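Chromosome-partitioning ATPase Soj (Thermus thermophilus, PDB 1WCV) hydrolyses ATP, cooperatively binds double-stranded DNA to form nucleoprotein filaments in a strictly ATP-dependent way, and probably takes part in bacterial chromosome partitioning. Local coordinates at residues Ala28-Arg33 against Val77-His81; Asp42-Gln46 against Pro120-Leu126; Thr93-Ala97 against Pro125-Asn129; Ala143-Leu148 against Gln188-Leu193. All blocks are in the same frame, centred on the assembly; numbering follows the deposited sequence.

Interaction 1: Ala28-Arg33 against Val77-His81; sequences AAYLAR and VDGFH
Phe80 lays its ring against the last turns of helix 18-33. With chi1 at 56° (p) and chi2 at -83°, it offers one face to Ala28, whose CB stands 4.0 Å from the ring centroid and 10° off the normal, a CH-pi contact. Ala29 CB lies 4.2 Å from Phe80 CE1, and Ala32 CB 4.2 Å from Phe80 CB. Phe80 closes a type I' turn that begins at Val77 and joins strands 75-77 and 80-83 as a beta hairpin; Phe80 N to Val77 O is 2.7 Å. Asp78 (phi/psi 36/45) and Gly79 (88/-5) form its corner, with Gly79 CA 5.9 Å from Ala32 CA. Arg33 (m, t, t) reaches back along the helix: NH1 donates to Ala29 O and to Asp78 OD1, both at 3.0 Å, while NH2 meets Asp78 OD2 at 2.7 Å. Asp78 OD1 also hydrogen-bonds Thr221. A two-pronged salt bridge thus flanks the packing of alanines on Phe80, adding charge pairing to apolar contact.

Interaction 2: Asp42-Gln46 against Pro120-Leu126; sequences DLDPQ and PPSLSPL
Asp42, ending strand 38-42, turns its CB away from residues 120-126; its OD1 accepts from Asp44 N at 3.1 Å in an Asx turn. Leu43 (phi/psi -104/8, rotamer m, t) points across instead: its CB is 4.2 Å from Pro120 CD and its CD2 4.3 Å from Leu126 CD2. Leu43 O finds no polar partner, lying 3.5 Å from Pro120 CD and 3.3 Å from Leu126 CD1. Asp44 CA comes within 4.7 Å of Pro120 CA, the closest CA pair, and Asp44 OD2 lies 3.6 Å from Pro120 CA and 3.8 Å from Pro121 CD. These loops follow neighbouring parallel strands, 38-42 and 114-118, beside the P-loop of this ParA-type ATPase: the side chain of Pro121 lies about 4 Å from the ATP-binding Gly16. Asp44 OD1 makes a second Asx turn, accepting from Gln46 N at 2.7 Å. Between them, Pro45 sets its CG 3.6 Å from Leu126 CD1. In the second segment, Ser124 N-caps helix 125-133, its OG accepting weakly from Leu126 N at 3.2 Å.

Interaction 3: Thr93-Ala97 against Pro125-Asn129; sequences TVELA and PLTLN
The ring of Pro125, in the first turn of helix 125-133, is the main bump here. It enters a hollow at the C-terminal end of helix 89-96, bounded by Thr93, Leu96 and Ala97. Its CG touches Thr93 O at 3.6 Å and Ala97 CB at 3.7 Å, while its CB lies 4.1 Å from Leu96 CB and 3.8 Å from Thr93 OG1. Ala97 is where the chain leaves helical geometry (phi/psi -68/118), although its N still bonds Thr93 O at 3.1 Å; there the backbones come closest, Ala97 CA to Pro125 CA at 5.1 Å.

Leu96, rotamer m, t, is the answering bump. It points into the second helix, with CD1 3.7 Å from Leu126 CD2 and CB 3.4 Å from Asn129 ND2, so it fits among Pro125, Leu126 and Asn129. Leu126 (chi1 -86°, chi2 164°) in turn brings its CG to 3.7 Å from Thr93 OG1. Asn129 folds its amide back along its own helix, ND2 donating to Pro125 O at 2.7 Å, and its OD1 accepts from Leu103 N. Beyond the pair, Ala102 of helix 102-106 packs on Leu96 and Asn129, and Leu65 also meets Leu96. No hydrogen bond joins the two segments; this is apolar helix-to-helix packing between two connecting helices of the alpha/beta P-loop NTPase fold.

Interaction 4: Ala143-Leu148 against Gln188-Leu193; sequences AEYYAL and QVEAQL
Val189, on helix 185-197, is the centre of this contact. Its side chain (chi1 179°, t) points toward the bend where strand 136-142 passes into helix 146-164: CG1 lies 3.7 Å from Ala143 C and 3.5 Å from Glu144 O, and CG2 lies 3.7 Å from Tyr145 CD1. The bend runs through Ala143 (phi/psi -77/66) and extended Glu144 (-128/151) before the chain coils up, with Ala147 N bonded to Glu144 O at 2.9 Å. Ala143 CA stands 5.8 Å from Val189 CA.

Tyr145 comes next. Its CA-to-CB bond leads away from the helix, but chi1 of -109° and chi2 of 79° bring the ring back beside Val189. One turn further on, Leu148 (m, t) sets CD1 3.6 Å from Gln192 CG and CD2 3.7 Å from Leu193 CD2, with Leu148 CA 6.4 Å from Leu193 CA.

Helix 146-164 links parallel strands 136-142 and 170-177 as a beta-alpha-beta crossover, and the Glu144 side chain is about 4 Å from that of the ATP-binding Lys15. Val176 of edge strand 170-177 packs on both Ala143 and Leu193. On another face of helix 185-197, Glu190 forms a salt bridge with Arg237 of the second subunit. Within the contact no hydrogen bond or salt bridge crosses, so the bend and the helix are held together by apolar and van der Waals packing.

In the fold
From the N terminus, helix 18-33 is met by the 77-81 hairpin, closing interaction 1 across a 43-residue span. Inside that span the loop at 42-46 opens interaction 2, which closes only at 120-126, so the two cross. Interaction 3 opens after interaction 1 has closed, inside the span of interaction 2, and ends on the same stretch, helix 125-133, sharing Pro125 and Leu126. Interaction 1 joins the hairpin to helix 18-33; interactions 2 and 3 join the loops after strands 38-42 and 114-118 and helix 89-96 to helix 125-133. Interaction 4 follows in series, linking the start of helix 146-164 to helix 185-197 near the other sheet edge, its centre about 30 Å from those of interactions 1 and 3.

Interaction 1: Ala28-Arg33 against Val77-His81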
loop_
_atom_site.group_PDB
_atom_site.type_symbol
_atom_site.label_atom_id
_atom_site.label_comp_id
_atom_site.label_asym_id
_atom_site.label_seq_id
_atom_site.Cartn_x
_atom_site.Cartn_y
_atom_site.Cartn_z
ATOM N N ALA A 28 -8.948 -14.860 1.765
ATOM C CA ALA A 28 -8.975 -16.132 2.465
ATOM C C ALA A 28 -7.779 -16.984 2.062
ATOM O O ALA A 28 -7.149 -17.616 2.903
ATOM C CB ALA A 28 -10.270 -16.870 2.157
ATOM N N ALA A 29 -7.467 -16.987 0.772
ATOM C CA ALA A 29 -6.355 -17.784 0.260
ATOM C C ALA A 29 -5.025 -17.361 0.855
ATOM O O ALA A 29 -4.196 -18.206 1.211
ATOM C CB ALA A 29 -6.297 -17.694 -1.256
ATOM N N TYR A 30 -4.811 -16.054 0.966
ATOM C CA TYR A 30 -3.556 -15.580 1.516
ATOM C C TYR A 30 -3.490 -15.553 3.029
ATOM O O TYR A 30 -2.408 -15.671 3.597
ATOM C CB TYR A 30 -3.200 -14.223 0.912
ATOM C CG TYR A 30 -2.731 -14.383 -0.515
ATOM C CD1 TYR A 30 -1.469 -14.909 -0.796
ATOM C CD2 TYR A 30 -3.569 -14.087 -1.582
ATOM C CE1 TYR A 30 -1.059 -15.140 -2.105
ATOM C CE2 TYR A 30 -3.171 -14.314 -2.899
ATOM C CZ TYR A 30 -1.912 -14.844 -3.152
ATOM O OH TYR A 30 -1.525 -15.081 -4.447
ATOM N N LEU A 31 -4.629 -15.402 3.698
ATOM C CA LEU A 31 -4.602 -15.425 5.155
ATOM C C LEU A 31 -4.260 -16.870 5.548
ATOM O O LEU A 31 -3.591 -17.116 6.549
ATOM C CB LEU A 31 -5.962 -15.002 5.725
ATOM C CG LEU A 31 -6.291 -13.502 5.653
ATOM C CD1 LEU A 31 -7.726 -13.275 6.116
ATOM C CD2 LEU A 31 -5.322 -12.702 6.517
ATOM N N ALA A 32 -4.713 -17.824 4.740
ATOM C CA ALA A 32 -4.425 -19.235 5.005
ATOM C C ALA A 32 -2.923 -19.470 4.864
ATOM O O ALA A 32 -2.310 -20.153 5.683
ATOM C CB ALA A 32 -5.165 -20.116 4.026
ATOM N N ARG A 33 -2.337 -18.901 3.819
ATOM C CA ARG A 33 -0.909 -19.056 3.576
ATOM C C ARG A 33 -0.059 -18.359 4.632
ATOM O O ARG A 33 1.146 -18.586 4.714
ATOM C CB ARG A 33 -0.559 -18.558 2.170
ATOM C CG ARG A 33 -1.053 -19.503 1.065
ATOM C CD ARG A 33 -0.864 -18.913 -0.327
ATOM N NE ARG A 33 -1.113 -19.893 -1.389
ATOM C CZ ARG A 33 -2.307 -20.391 -1.703
ATOM N NH1 ARG A 33 -3.396 -20.008 -1.043
ATOM N NH2 ARG A 33 -2.409 -21.282 -2.684
ATOM N N VAL A 77 -10.569 -26.241 0.713
ATOM C CA VAL A 77 -10.167 -25.681 -0.565
ATOM C C VAL A 77 -8.988 -24.730 -0.405
ATOM O O VAL A 77 -8.961 -23.898 0.506
ATOM C CB VAL A 77 -11.338 -24.926 -1.230
ATOM C CG1 VAL A 77 -11.819 -23.803 -0.321
ATOM C CG2 VAL A 77 -10.906 -24.378 -2.583
ATOM N N ASP A 78 -8.017 -24.873 -1.304
ATOM C CA ASP A 78 -6.808 -24.056 -1.331
ATOM C C ASP A 78 -6.256 -23.671 0.039
ATOM O O ASP A 78 -5.901 -22.511 0.267
ATOM C CB ASP A 78 -7.043 -22.782 -2.149
ATOM C CG ASP A 78 -5.750 -22.036 -2.447
ATOM O OD1 ASP A 78 -5.794 -20.805 -2.651
ATOM O OD2 ASP A 78 -4.686 -22.691 -2.484
ATOM N N GLY A 79 -6.187 -24.632 0.949
ATOM C CA GLY A 79 -5.641 -24.345 2.262
ATOM C C GLY A 79 -6.593 -23.825 3.324
ATOM O O GLY A 79 -6.183 -23.630 4.464
ATOM N N PHE A 80 -7.849 -23.571 2.967
ATOM C CA PHE A 80 -8.812 -23.108 3.962
ATOM C C PHE A 80 -10.124 -23.876 3.860
ATOM O O PHE A 80 -10.241 -24.810 3.072
ATOM C CB PHE A 80 -9.075 -21.596 3.840
ATOM C CG PHE A 80 -9.539 -21.152 2.479
ATOM C CD1 PHE A 80 -8.625 -20.906 1.460
ATOM C CD2 PHE A 80 -10.895 -20.949 2.223
ATOM C CE1 PHE A 80 -9.047 -20.465 0.209
ATOM C CE2 PHE A 80 -11.331 -20.508 0.975
ATOM C CZ PHE A 80 -10.408 -20.264 -0.036
ATOM N N HIS A 81 -11.104 -23.495 4.671
ATOM C CA HIS A 81 -12.398 -24.167 4.649
ATOM C C HIS A 81 -13.512 -23.245 4.171
ATOM O O HIS A 81 -13.577 -22.085 4.566
ATOM C CB HIS A 81 -12.743 -24.704 6.041
ATOM C CG HIS A 81 -11.876 -25.842 6.486
ATOM N ND1 HIS A 81 -11.979 -26.408 7.739
ATOM C CD2 HIS A 81 -10.899 -26.525 5.844
ATOM C CE1 HIS A 81 -11.101 -27.389 7.849
ATOM N NE2 HIS A 81 -10.433 -27.482 6.713
#

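Interaction 2: Asp42-Gln46 against Pro120-Leu126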
loop_
_atom_site.group_PDB
_atom_site.type_symbol
_atom_site.label_atom_id
_atom_site.label_comp_id
_atom_site.label_asym_id
_atom_site.label_seq_id
_atom_site.Cartn_x
_atom_site.Cartn_y
_atom_site.Cartn_z
ATOM N N ASP A 42 -19.927 -18.341 2.375
ATOM C CA ASP A 42 -20.625 -17.702 1.269
ATOM C C ASP A 42 -22.051 -17.451 1.750
ATOM O O ASP A 42 -22.815 -18.397 1.958
ATOM C CB ASP A 42 -20.650 -18.620 0.043
ATOM C CG ASP A 42 -21.121 -17.903 -1.215
ATOM O OD1 ASP A 42 -21.655 -16.778 -1.096
ATOM O OD2 ASP A 42 -20.966 -18.462 -2.325
ATOM N N LEU A 43 -22.405 -16.185 1.944
ATOM C CA LEU A 43 -23.748 -15.847 2.411
ATOM C C LEU A 43 -24.633 -15.304 1.295
ATOM O O LEU A 43 -25.745 -14.836 1.548
ATOM C CB LEU A 43 -23.671 -14.820 3.546
ATOM C CG LEU A 43 -23.052 -15.287 4.863
ATOM C CD1 LEU A 43 -22.959 -14.120 5.837
ATOM C CD2 LEU A 43 -23.908 -16.400 5.455
ATOM N N ASP A 44 -24.148 -15.368 0.062
ATOM C CA ASP A 44 -24.916 -14.866 -1.067
ATOM C C ASP A 44 -25.710 -15.986 -1.719
ATOM O O ASP A 44 -25.148 -17.006 -2.104
ATOM C CB ASP A 44 -23.992 -14.247 -2.117
ATOM C CG ASP A 44 -24.748 -13.405 -3.132
ATOM O OD1 ASP A 44 -25.835 -13.827 -3.578
ATOM O OD2 ASP A 44 -24.253 -12.319 -3.491
ATOM N N PRO A 45 -27.031 -15.808 -1.853
ATOM C CA PRO A 45 -27.867 -16.839 -2.474
ATOM C C PRO A 45 -27.373 -17.173 -3.881
ATOM O O PRO A 45 -27.661 -18.244 -4.412
ATOM C CB PRO A 45 -29.251 -16.197 -2.485
ATOM C CG PRO A 45 -29.223 -15.335 -1.260
ATOM C CD PRO A 45 -27.858 -14.696 -1.353
ATOM N N GLN A 46 -26.624 -16.251 -4.478
ATOM C CA GLN A 46 -26.089 -16.454 -5.818
ATOM C C GLN A 46 -24.881 -17.395 -5.815
ATOM O O GLN A 46 -24.495 -17.922 -6.858
ATOM C CB GLN A 46 -25.703 -15.112 -6.438
ATOM C CG GLN A 46 -26.831 -14.087 -6.452
ATOM C CD GLN A 46 -28.043 -14.541 -7.249
ATOM O OE1 GLN A 46 -29.051 -13.839 -7.314
ATOM N NE2 GLN A 46 -27.950 -15.716 -7.860
ATOM N N PRO A 120 -24.085 -10.661 0.671
ATOM C CA PRO A 120 -24.712 -10.232 -0.580
ATOM C C PRO A 120 -24.898 -8.716 -0.530
ATOM O O PRO A 120 -24.848 -8.113 0.543
ATOM C CB PRO A 120 -26.038 -10.984 -0.579
ATOM C CG PRO A 120 -26.363 -11.093 0.868
ATOM C CD PRO A 120 -25.029 -11.422 1.510
ATOM N N PRO A 121 -25.102 -8.080 -1.688
ATOM C CA PRO A 121 -25.289 -6.627 -1.711
ATOM C C PRO A 121 -26.716 -6.224 -1.358
ATOM O O PRO A 121 -27.550 -7.074 -1.042
ATOM C CB PRO A 121 -24.940 -6.269 -3.146
ATOM C CG PRO A 121 -25.475 -7.450 -3.901
ATOM C CD PRO A 121 -24.993 -8.617 -3.056
ATOM N N SER A 122 -26.975 -4.920 -1.398
ATOM C CA SER A 122 -28.301 -4.359 -1.134
ATOM C C SER A 122 -28.885 -4.605 0.255
ATOM O O SER A 122 -30.105 -4.573 0.436
ATOM C CB SER A 122 -29.283 -4.867 -2.190
ATOM O OG SER A 122 -28.772 -4.644 -3.494
ATOM N N LEU A 123 -28.025 -4.855 1.233
ATOM C CA LEU A 123 -28.474 -5.085 2.602
ATOM C C LEU A 123 -29.745 -5.938 2.694
ATOM O O LEU A 123 -30.847 -5.423 2.894
ATOM C CB LEU A 123 -28.710 -3.739 3.297
ATOM C CG LEU A 123 -28.636 -3.699 4.826
ATOM C CD1 LEU A 123 -29.765 -4.509 5.442
ATOM C CD2 LEU A 123 -27.286 -4.236 5.270
ATOM N N SER A 124 -29.588 -7.242 2.533
ATOM C CA SER A 124 -30.714 -8.160 2.631
ATOM C C SER A 124 -30.620 -8.745 4.036
ATOM O O SER A 124 -29.704 -8.411 4.788
ATOM C CB SER A 124 -30.576 -9.280 1.595
ATOM O OG SER A 124 -29.500 -10.147 1.927
ATOM N N PRO A 125 -31.569 -9.602 4.425
ATOM C CA PRO A 125 -31.444 -10.154 5.776
ATOM C C PRO A 125 -30.125 -10.908 5.947
ATOM O O PRO A 125 -29.609 -11.014 7.056
ATOM C CB PRO A 125 -32.666 -11.064 5.891
ATOM C CG PRO A 125 -33.699 -10.294 5.084
ATOM C CD PRO A 125 -32.899 -9.895 3.854
ATOM N N LEU A 126 -29.586 -11.427 4.847
ATOM C CA LEU A 126 -28.320 -12.155 4.899
ATOM C C LEU A 126 -27.167 -11.189 5.106
ATOM O O LEU A 126 -26.221 -11.488 5.834
ATOM C CB LEU A 126 -28.115 -12.974 3.618
ATOM C CG LEU A 126 -28.779 -14.354 3.699
ATOM C CD1 LEU A 126 -28.911 -14.981 2.323
ATOM C CD2 LEU A 126 -27.949 -15.236 4.625
#

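Interaction 3: Thr93-Ala97 against Pro125-Asn129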
loop_
_atom_site.group_PDB
_atom_site.type_symbol
_atom_site.label_atom_id
_atom_site.label_comp_id
_atom_site.label_asym_id
_atom_site.label_seq_id
_atom_site.Cartn_x
_atom_site.Cartn_y
_atom_site.Cartn_z
ATOM N N THR A 93 -33.785 -16.425 4.248
ATOM C CA THR A 93 -33.901 -14.960 4.234
ATOM C C THR A 93 -35.311 -14.487 4.592
ATOM O O THR A 93 -35.509 -13.443 5.247
ATOM C CB THR A 93 -33.475 -14.385 2.860
ATOM O OG1 THR A 93 -32.300 -13.571 3.052
ATOM C CG2 THR A 93 -34.603 -13.556 2.195
ATOM N N VAL A 94 -36.302 -15.264 4.160
ATOM C CA VAL A 94 -37.655 -14.944 4.489
ATOM C C VAL A 94 -37.703 -14.916 6.024
ATOM O O VAL A 94 -38.135 -13.914 6.597
ATOM C CB VAL A 94 -38.648 -15.980 3.921
ATOM C CG1 VAL A 94 -39.905 -15.917 4.757
ATOM C CG2 VAL A 94 -39.026 -15.661 2.439
ATOM N N GLU A 95 -37.209 -15.972 6.691
ATOM C CA GLU A 95 -37.180 -16.111 8.172
ATOM C C GLU A 95 -36.066 -15.342 8.941
ATOM O O GLU A 95 -36.237 -14.942 10.158
ATOM C CB GLU A 95 -37.059 -17.595 8.509
ATOM C CG GLU A 95 -37.178 -18.556 7.303
ATOM C CD GLU A 95 -36.600 -19.909 7.621
ATOM O OE1 GLU A 95 -37.247 -20.938 7.287
ATOM O OE2 GLU A 95 -35.480 -19.971 8.201
ATOM N N LEU A 96 -34.923 -15.155 8.281
ATOM C CA LEU A 96 -33.815 -14.429 8.891
ATOM C C LEU A 96 -34.250 -12.990 9.063
ATOM O O LEU A 96 -33.722 -12.277 9.906
ATOM C CB LEU A 96 -32.552 -14.502 8.029
ATOM C CG LEU A 96 -31.891 -15.882 7.953
ATOM C CD1 LEU A 96 -30.593 -15.768 7.185
ATOM C CD2 LEU A 96 -31.618 -16.437 9.349
ATOM N N ALA A 97 -35.218 -12.566 8.258
ATOM C CA ALA A 97 -35.753 -11.216 8.374
ATOM C C ALA A 97 -36.496 -11.185 9.703
ATOM O O ALA A 97 -37.454 -11.933 9.905
ATOM C CB ALA A 97 -36.709 -10.929 7.228
ATOM N N PRO A 125 -31.569 -9.602 4.425
ATOM C CA PRO A 125 -31.444 -10.154 5.776
ATOM C C PRO A 125 -30.125 -10.908 5.947
ATOM O O PRO A 125 -29.609 -11.014 7.056
ATOM C CB PRO A 125 -32.666 -11.064 5.891
ATOM C CG PRO A 125 -33.699 -10.294 5.084
ATOM C CD PRO A 125 -32.899 -9.895 3.854
ATOM N N LEU A 126 -29.586 -11.427 4.847
ATOM C CA LEU A 126 -28.320 -12.155 4.899
ATOM C C LEU A 126 -27.167 -11.189 5.106
ATOM O O LEU A 126 -26.221 -11.488 5.834
ATOM C CB LEU A 126 -28.115 -12.974 3.618
ATOM C CG LEU A 126 -28.779 -14.354 3.699
ATOM C CD1 LEU A 126 -28.911 -14.981 2.323
ATOM C CD2 LEU A 126 -27.949 -15.236 4.625
ATOM N N THR A 127 -27.254 -10.021 4.482
ATOM C CA THR A 127 -26.209 -9.017 4.645
ATOM C C THR A 127 -26.249 -8.570 6.097
ATOM O O THR A 127 -25.221 -8.482 6.767
ATOM C CB THR A 127 -26.465 -7.788 3.762
ATOM O OG1 THR A 127 -26.670 -8.210 2.410
ATOM C CG2 THR A 127 -25.278 -6.823 3.826
ATOM N N LEU A 128 -27.456 -8.290 6.578
ATOM C CA LEU A 128 -27.632 -7.841 7.947
ATOM C C LEU A 128 -27.133 -8.895 8.930
ATOM O O LEU A 128 -26.510 -8.567 9.934
ATOM C CB LEU A 128 -29.106 -7.514 8.208
ATOM C CG LEU A 128 -29.453 -6.850 9.543
ATOM C CD1 LEU A 128 -29.303 -7.842 10.669
ATOM C CD2 LEU A 128 -28.553 -5.645 9.773
ATOM N N ASN A 129 -27.406 -10.162 8.649
ATOM C CA ASN A 129 -26.942 -11.225 9.540
ATOM C C ASN A 129 -25.414 -11.279 9.577
ATOM O O ASN A 129 -24.819 -11.637 10.594
ATOM C CB ASN A 129 -27.504 -12.580 9.095
ATOM C CG ASN A 129 -28.773 -12.950 9.832
ATOM O OD1 ASN A 129 -28.729 -13.442 10.964
ATOM N ND2 ASN A 129 -29.915 -12.694 9.205
#

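Interaction 4: Ala143-Leu148 against Gln188-Leu193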
loop_
_atom_site.group_PDB
_atom_site.type_symbol
_atom_site.label_atom_id
_atom_site.label_comp_id
_atom_site.label_asym_id
_atom_site.label_seq_id
_atom_site.Cartn_x
_atom_site.Cartn_y
_atom_site.Cartn_z
ATOM N N ALA A 143 -12.998 1.590 -8.235
ATOM C CA ALA A 143 -12.504 2.951 -8.354
ATOM C C ALA A 143 -13.361 3.782 -9.305
ATOM O O ALA A 143 -12.904 4.196 -10.373
ATOM C CB ALA A 143 -11.051 2.935 -8.823
ATOM N N GLU A 144 -14.605 4.022 -8.900
ATOM C CA GLU A 144 -15.558 4.810 -9.682
ATOM C C GLU A 144 -16.105 5.879 -8.750
ATOM O O GLU A 144 -16.184 5.662 -7.542
ATOM C CB GLU A 144 -16.709 3.929 -10.166
ATOM C CG GLU A 144 -16.301 2.777 -11.063
ATOM C CD GLU A 144 -17.469 1.852 -11.371
ATOM O OE1 GLU A 144 -17.305 0.938 -12.206
ATOM O OE2 GLU A 144 -18.552 2.040 -10.774
ATOM N N TYR A 145 -16.500 7.022 -9.296
ATOM C CA TYR A 145 -17.008 8.100 -8.455
ATOM C C TYR A 145 -18.197 7.742 -7.563
ATOM O O TYR A 145 -18.361 8.330 -6.491
ATOM C CB TYR A 145 -17.351 9.336 -9.297
ATOM C CG TYR A 145 -16.374 10.466 -9.073
ATOM C CD1 TYR A 145 -15.122 10.467 -9.694
ATOM C CD2 TYR A 145 -16.667 11.500 -8.180
ATOM C CE1 TYR A 145 -14.183 11.468 -9.427
ATOM C CE2 TYR A 145 -15.734 12.505 -7.904
ATOM C CZ TYR A 145 -14.495 12.480 -8.530
ATOM O OH TYR A 145 -13.568 13.459 -8.256
ATOM N N TYR A 146 -19.021 6.784 -7.979
ATOM C CA TYR A 146 -20.161 6.428 -7.145
ATOM C C TYR A 146 -19.715 5.869 -5.800
ATOM O O TYR A 146 -20.461 5.918 -4.823
ATOM C CB TYR A 146 -21.072 5.400 -7.824
ATOM C CG TYR A 146 -22.233 5.036 -6.926
ATOM C CD1 TYR A 146 -22.127 3.990 -6.006
ATOM C CD2 TYR A 146 -23.380 5.830 -6.887
ATOM C CE1 TYR A 146 -23.125 3.756 -5.060
ATOM C CE2 TYR A 146 -24.381 5.606 -5.946
ATOM C CZ TYR A 146 -24.244 4.569 -5.032
ATOM O OH TYR A 146 -25.203 4.378 -4.061
ATOM N N ALA A 147 -18.495 5.348 -5.745
ATOM C CA ALA A 147 -18.002 4.758 -4.506
ATOM C C ALA A 147 -18.037 5.738 -3.346
ATOM O O ALA A 147 -18.175 5.329 -2.194
ATOM C CB ALA A 147 -16.581 4.216 -4.704
ATOM N N LEU A 148 -17.908 7.027 -3.640
ATOM C CA LEU A 148 -17.934 8.038 -2.590
ATOM C C LEU A 148 -19.247 7.982 -1.817
ATOM O O LEU A 148 -19.238 7.940 -0.589
ATOM C CB LEU A 148 -17.744 9.439 -3.181
ATOM C CG LEU A 148 -16.341 9.779 -3.688
ATOM C CD1 LEU A 148 -16.386 11.089 -4.454
ATOM C CD2 LEU A 148 -15.370 9.870 -2.515
ATOM N N GLN A 188 -7.502 9.649 -9.822
ATOM C CA GLN A 188 -8.329 10.719 -9.282
ATOM C C GLN A 188 -9.394 10.217 -8.307
ATOM O O GLN A 188 -9.626 10.820 -7.261
ATOM C CB GLN A 188 -8.981 11.500 -10.430
ATOM C CG GLN A 188 -9.778 12.700 -9.958
ATOM C CD GLN A 188 -8.969 13.597 -9.042
ATOM O OE1 GLN A 188 -9.509 14.196 -8.111
ATOM N NE2 GLN A 188 -7.667 13.699 -9.303
ATOM N N VAL A 189 -10.039 9.107 -8.638
ATOM C CA VAL A 189 -11.055 8.578 -7.743
ATOM C C VAL A 189 -10.431 8.090 -6.436
ATOM O O VAL A 189 -10.980 8.319 -5.359
ATOM C CB VAL A 189 -11.832 7.423 -8.394
ATOM C CG1 VAL A 189 -12.869 6.879 -7.409
ATOM C CG2 VAL A 189 -12.512 7.914 -9.660
ATOM N N GLU A 190 -9.291 7.412 -6.523
ATOM C CA GLU A 190 -8.632 6.922 -5.312
ATOM C C GLU A 190 -8.268 8.095 -4.414
ATOM O O GLU A 190 -8.509 8.072 -3.203
ATOM C CB GLU A 190 -7.355 6.146 -5.647
ATOM C CG GLU A 190 -6.681 5.549 -4.410
ATOM C CD GLU A 190 -5.379 4.841 -4.730
ATOM O OE1 GLU A 190 -5.260 4.300 -5.848
ATOM O OE2 GLU A 190 -4.486 4.809 -3.859
ATOM N N ALA A 191 -7.677 9.120 -5.025
ATOM C CA ALA A 191 -7.267 10.311 -4.291
ATOM C C ALA A 191 -8.448 10.912 -3.547
ATOM O O ALA A 191 -8.321 11.324 -2.391
ATOM C CB ALA A 191 -6.663 11.340 -5.252
ATOM N N GLN A 192 -9.604 10.951 -4.204
ATOM C CA GLN A 192 -10.793 11.505 -3.572
ATOM C C GLN A 192 -11.303 10.585 -2.458
ATOM O O GLN A 192 -11.785 11.053 -1.431
ATOM C CB GLN A 192 -11.879 11.768 -4.624
ATOM C CG GLN A 192 -13.116 12.448 -4.080
ATOM C CD GLN A 192 -12.786 13.668 -3.236
ATOM O OE1 GLN A 192 -11.874 14.432 -3.557
ATOM N NE2 GLN A 192 -13.537 13.863 -2.155
ATOM N N LEU A 193 -11.192 9.275 -2.641
ATOM C CA LEU A 193 -11.622 8.364 -1.583
ATOM C C LEU A 193 -10.747 8.565 -0.344
ATOM O O LEU A 193 -11.241 8.566 0.778
ATOM C CB LEU A 193 -11.547 6.906 -2.050
ATOM C CG LEU A 193 -12.703 6.501 -2.974
ATOM C CD1 LEU A 193 -12.422 5.158 -3.628
ATOM C CD2 LEU A 193 -13.990 6.450 -2.162
#